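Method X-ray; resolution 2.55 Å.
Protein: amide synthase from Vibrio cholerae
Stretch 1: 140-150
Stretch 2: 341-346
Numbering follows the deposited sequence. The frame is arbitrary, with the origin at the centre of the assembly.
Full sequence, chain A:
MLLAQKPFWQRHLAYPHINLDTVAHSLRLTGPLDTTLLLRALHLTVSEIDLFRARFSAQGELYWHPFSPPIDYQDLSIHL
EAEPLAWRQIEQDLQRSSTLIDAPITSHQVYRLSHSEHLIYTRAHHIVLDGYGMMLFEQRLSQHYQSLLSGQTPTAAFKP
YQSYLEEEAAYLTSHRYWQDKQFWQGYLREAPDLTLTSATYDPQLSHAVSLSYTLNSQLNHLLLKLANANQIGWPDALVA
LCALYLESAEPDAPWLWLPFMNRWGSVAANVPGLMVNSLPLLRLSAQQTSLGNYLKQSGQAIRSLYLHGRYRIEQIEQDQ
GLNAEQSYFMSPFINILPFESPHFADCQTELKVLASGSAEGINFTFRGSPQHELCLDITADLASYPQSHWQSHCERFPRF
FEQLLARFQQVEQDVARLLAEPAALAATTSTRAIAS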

# COMPACT_ATOMS: atom_id res chain seq x y z
N ARG A 140 -8.60 -27.05 -3.16
CA ARG A 140 -7.74 -27.60 -2.13
C ARG A 140 -7.97 -29.13 -2.07
O ARG A 140 -7.02 -29.91 -1.99
N LEU A 141 -9.22 -29.56 -2.13
CA LEU A 141 -9.49 -30.99 -2.08
C LEU A 141 -8.72 -31.64 -3.22
O LEU A 141 -8.08 -32.68 -3.05
N SER A 142 -8.80 -31.02 -4.38
CA SER A 142 -8.09 -31.49 -5.55
C SER A 142 -6.59 -31.59 -5.25
O SER A 142 -5.96 -32.62 -5.46
N GLN A 143 -6.01 -30.49 -4.75
CA GLN A 143 -4.60 -30.45 -4.44
C GLN A 143 -4.14 -31.56 -3.52
O GLN A 143 -3.17 -32.27 -3.80
N HIS A 144 -4.84 -31.74 -2.40
CA HIS A 144 -4.43 -32.79 -1.49
C HIS A 144 -4.53 -34.16 -2.14
O HIS A 144 -3.64 -35.00 -1.94
N TYR A 145 -5.57 -34.40 -2.93
CA TYR A 145 -5.70 -35.71 -3.58
C TYR A 145 -4.51 -35.98 -4.50
O TYR A 145 -3.91 -37.06 -4.46
N GLN A 146 -4.17 -35.01 -5.34
CA GLN A 146 -3.07 -35.18 -6.26
C GLN A 146 -1.77 -35.44 -5.52
O GLN A 146 -0.97 -36.25 -5.95
N SER A 147 -1.57 -34.76 -4.40
CA SER A 147 -0.37 -34.93 -3.62
C SER A 147 -0.33 -36.33 -3.07
O SER A 147 0.69 -37.00 -3.17
N LEU A 148 -1.44 -36.79 -2.51
CA LEU A 148 -1.45 -38.12 -1.94
C LEU A 148 -1.22 -39.17 -3.01
O LEU A 148 -0.47 -40.12 -2.81
N LEU A 149 -1.85 -38.99 -4.16
CA LEU A 149 -1.73 -39.95 -5.25
C LEU A 149 -0.32 -40.00 -5.81
O LEU A 149 0.21 -41.07 -6.09
N SER A 150 0.30 -38.83 -5.97
CA SER A 150 1.65 -38.77 -6.54
C SER A 150 2.74 -38.86 -5.49
O SER A 150 3.93 -38.75 -5.81
N SER A 341 -14.82 -27.16 -12.36
CA SER A 341 -15.02 -28.07 -11.26
C SER A 341 -13.64 -28.67 -10.90
O SER A 341 -12.73 -28.72 -11.73
N PRO A 342 -13.46 -29.10 -9.64
CA PRO A 342 -12.16 -29.67 -9.25
C PRO A 342 -11.78 -30.94 -10.02
O PRO A 342 -12.63 -31.79 -10.29
N HIS A 343 -10.51 -31.07 -10.38
CA HIS A 343 -10.07 -32.25 -11.12
C HIS A 343 -9.43 -33.37 -10.28
O HIS A 343 -8.83 -33.13 -9.24
N PHE A 344 -9.58 -34.61 -10.75
CA PHE A 344 -8.99 -35.78 -10.09
C PHE A 344 -8.49 -36.75 -11.16
O PHE A 344 -9.26 -37.19 -12.03
N ALA A 345 -7.20 -37.07 -11.11
CA ALA A 345 -6.57 -37.98 -12.06
C ALA A 345 -7.47 -39.09 -12.58
O ALA A 345 -8.11 -39.80 -11.81
N ASP A 346 -7.51 -39.21 -13.90
CA ASP A 346 -8.30 -40.24 -14.57
C ASP A 346 -9.79 -40.23 -14.22
O ASP A 346 -10.42 -41.28 -14.18

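What stands out in this contact is how little direct polar bonding holds an irregular segment against a helix: one hydrogen bond crosses between side chain and backbone, and two waters accept from the backbone nitrogens of His-343 and Ala-345. The direct bond runs from Ser-142 OG to His-343 O at 2.8 Å. Ser-142 adopts the t rotamer, and although its CA-to-CB bond points sideways to the loop, the hydroxyl is well placed to donate to that carbonyl. The backbones come nearest here, with Ser-142 CA and Pro-342 CA 5.8 Å apart, and Ser-142 CB rests 4.2 Å from Pro-342 CB.

The waters repeat one motif. Water 1 accepts from His-343 N at 2.9 Å and donates a weak bond, 3.4 Å, to Ser-142 OG, so that the serine hydroxyl serves both the carbonyl and, through water, the amide of the same residue. Water 2 accepts from Ala-345 N at 2.6 Å and donates to Gln-146 OE1 at 2.9 Å. Gln-146 starts sideways, but its t, p chain brings its end nearer to the loop, where Gln-146 OE1 also lies 4.4 Å from Ala-345 CB. A polar side chain one helical turn after Ser-142 thus reaches the second amide through solvent rather than by direct contact.

Beside these polar sites lies the apolar part, and Phe-344 is its centre, with the largest area covered by the opposing stretch. Its CA-to-CB bond points sideways, yet the m rotamer, with chi2 at 80°, carries the ring closer to the helix. Leu-141 and Tyr-145, one turn apart and both pointing toward the loop, meet the edge of that ring: Leu-141 CD2 is 3.7 Å from Phe-344 CZ, and Tyr-145 CD2 is 3.7 Å from Phe-344 CD2. The two aromatic rings form an offset edge-to-face pair, the edge of Phe-344 directed at the face of Tyr-145, with centroids 5.5 Å apart and planes at 63°. Ser-142 adds backbone to this pocket, its CA lying 4.2 Å from Phe-344 CE2. Tyr-145 is a t rotamer, and its hydroxyl is satisfied elsewhere in the structure, leaving the ring carbons to do the packing.

A further turn along, Leu-149 points toward the loop and closes the contact on Ala-345, with Leu-149 CD2 3.5 Å from Ala-345 CB. Leu-141 and Leu-149 share the t, p rotamer, so the same leucine shape serves at both ends of the helical stripe, once against a ring and once against a methyl group.

The rule is one of spacing. Leu-141, Tyr-145 and Leu-149 recur every four residues and supply the apolar stripe; Ser-142 and Gln-146, each one residue later than a stripe member, supply the polar one. Gln-143 points away, and its OE1 instead accepts from Arg-140 NH1 at 3.0 Å within the helix.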

# COMPACT_ATOMS: atom_id res chain seq x y z
CB ARG A 140 -8.08 -26.95 -0.79
CG ARG A 140 -7.08 -27.23 0.31
CD ARG A 140 -5.67 -26.97 -0.15
NE ARG A 140 -4.70 -27.23 0.91
CZ ARG A 140 -3.40 -27.44 0.72
NH1 ARG A 140 -2.88 -27.42 -0.49
NH2 ARG A 140 -2.62 -27.69 1.76
CB LEU A 141 -10.98 -31.26 -2.24
CG LEU A 141 -11.35 -32.71 -2.48
CD1 LEU A 141 -11.07 -33.54 -1.22
CD2 LEU A 141 -12.84 -32.77 -2.87
CB SER A 142 -8.30 -30.50 -6.69
OG SER A 142 -7.67 -30.94 -7.87
CB GLN A 143 -4.22 -29.10 -3.85
CG GLN A 143 -4.53 -27.96 -4.77
CD GLN A 143 -4.18 -26.60 -4.19
OE1 GLN A 143 -4.25 -26.38 -2.97
NE2 GLN A 143 -3.82 -25.67 -5.06
CB HIS A 144 -5.25 -32.75 -0.21
CG HIS A 144 -4.77 -31.74 0.79
ND1 HIS A 144 -3.46 -31.70 1.23
CD2 HIS A 144 -5.43 -30.79 1.48
CE1 HIS A 144 -3.34 -30.77 2.15
NE2 HIS A 144 -4.51 -30.20 2.33
CB TYR A 145 -7.00 -35.83 -4.39
CG TYR A 145 -7.19 -37.20 -5.01
CD1 TYR A 145 -7.60 -38.29 -4.23
CD2 TYR A 145 -6.91 -37.44 -6.36
CE1 TYR A 145 -7.72 -39.57 -4.78
CE2 TYR A 145 -7.03 -38.72 -6.92
CZ TYR A 145 -7.44 -39.78 -6.12
OH TYR A 145 -7.56 -41.05 -6.64
CB GLN A 146 -2.92 -33.94 -7.14
CG GLN A 146 -1.75 -33.95 -8.12
CD GLN A 146 -1.70 -35.20 -8.97
OE1 GLN A 146 -2.72 -35.68 -9.46
NE2 GLN A 146 -0.50 -35.73 -9.15
CB SER A 147 -0.30 -33.94 -2.45
OG SER A 147 0.10 -32.66 -2.89
CB LEU A 148 -2.77 -38.37 -1.23
CG LEU A 148 -2.87 -37.52 0.05
CD1 LEU A 148 -4.34 -37.38 0.53
CD2 LEU A 148 -1.98 -38.16 1.11
CB LEU A 149 -2.71 -39.60 -6.36
CG LEU A 149 -2.98 -40.63 -7.45
CD1 LEU A 149 -3.76 -41.83 -6.88
CD2 LEU A 149 -3.79 -39.97 -8.57
CB SER A 150 1.84 -37.48 -7.34
OG SER A 150 1.98 -36.38 -6.47
CB SER A 341 -16.02 -29.16 -11.66
OG SER A 341 -15.53 -29.89 -12.77
CB PRO A 342 -12.34 -29.92 -7.76
CG PRO A 342 -13.80 -30.31 -7.66
CD PRO A 342 -14.48 -29.31 -8.59
CB HIS A 343 -9.10 -31.85 -12.25
CG HIS A 343 -8.55 -33.02 -13.01
ND1 HIS A 343 -7.39 -33.67 -12.64
CD2 HIS A 343 -9.04 -33.71 -14.06
CE1 HIS A 343 -7.18 -34.70 -13.44
NE2 HIS A 343 -8.17 -34.75 -14.31
CB PHE A 344 -10.01 -36.49 -9.21
CG PHE A 344 -10.60 -35.63 -8.14
CD1 PHE A 344 -11.64 -34.74 -8.44
CD2 PHE A 344 -10.10 -35.68 -6.84
CE1 PHE A 344 -12.16 -33.91 -7.45
CE2 PHE A 344 -10.61 -34.85 -5.83
CZ PHE A 344 -11.65 -33.96 -6.14
CB ALA A 345 -5.32 -38.60 -11.45
CB ASP A 346 -7.70 -41.62 -14.27
CG ASP A 346 -6.20 -41.68 -14.55
OD1 ASP A 346 -5.77 -41.22 -15.63
OD2 ASP A 346 -5.45 -42.17 -13.68
O HOH W 1 -8.74 -28.75 -10.21
O HOH W 2 -5.53 -36.37 -9.25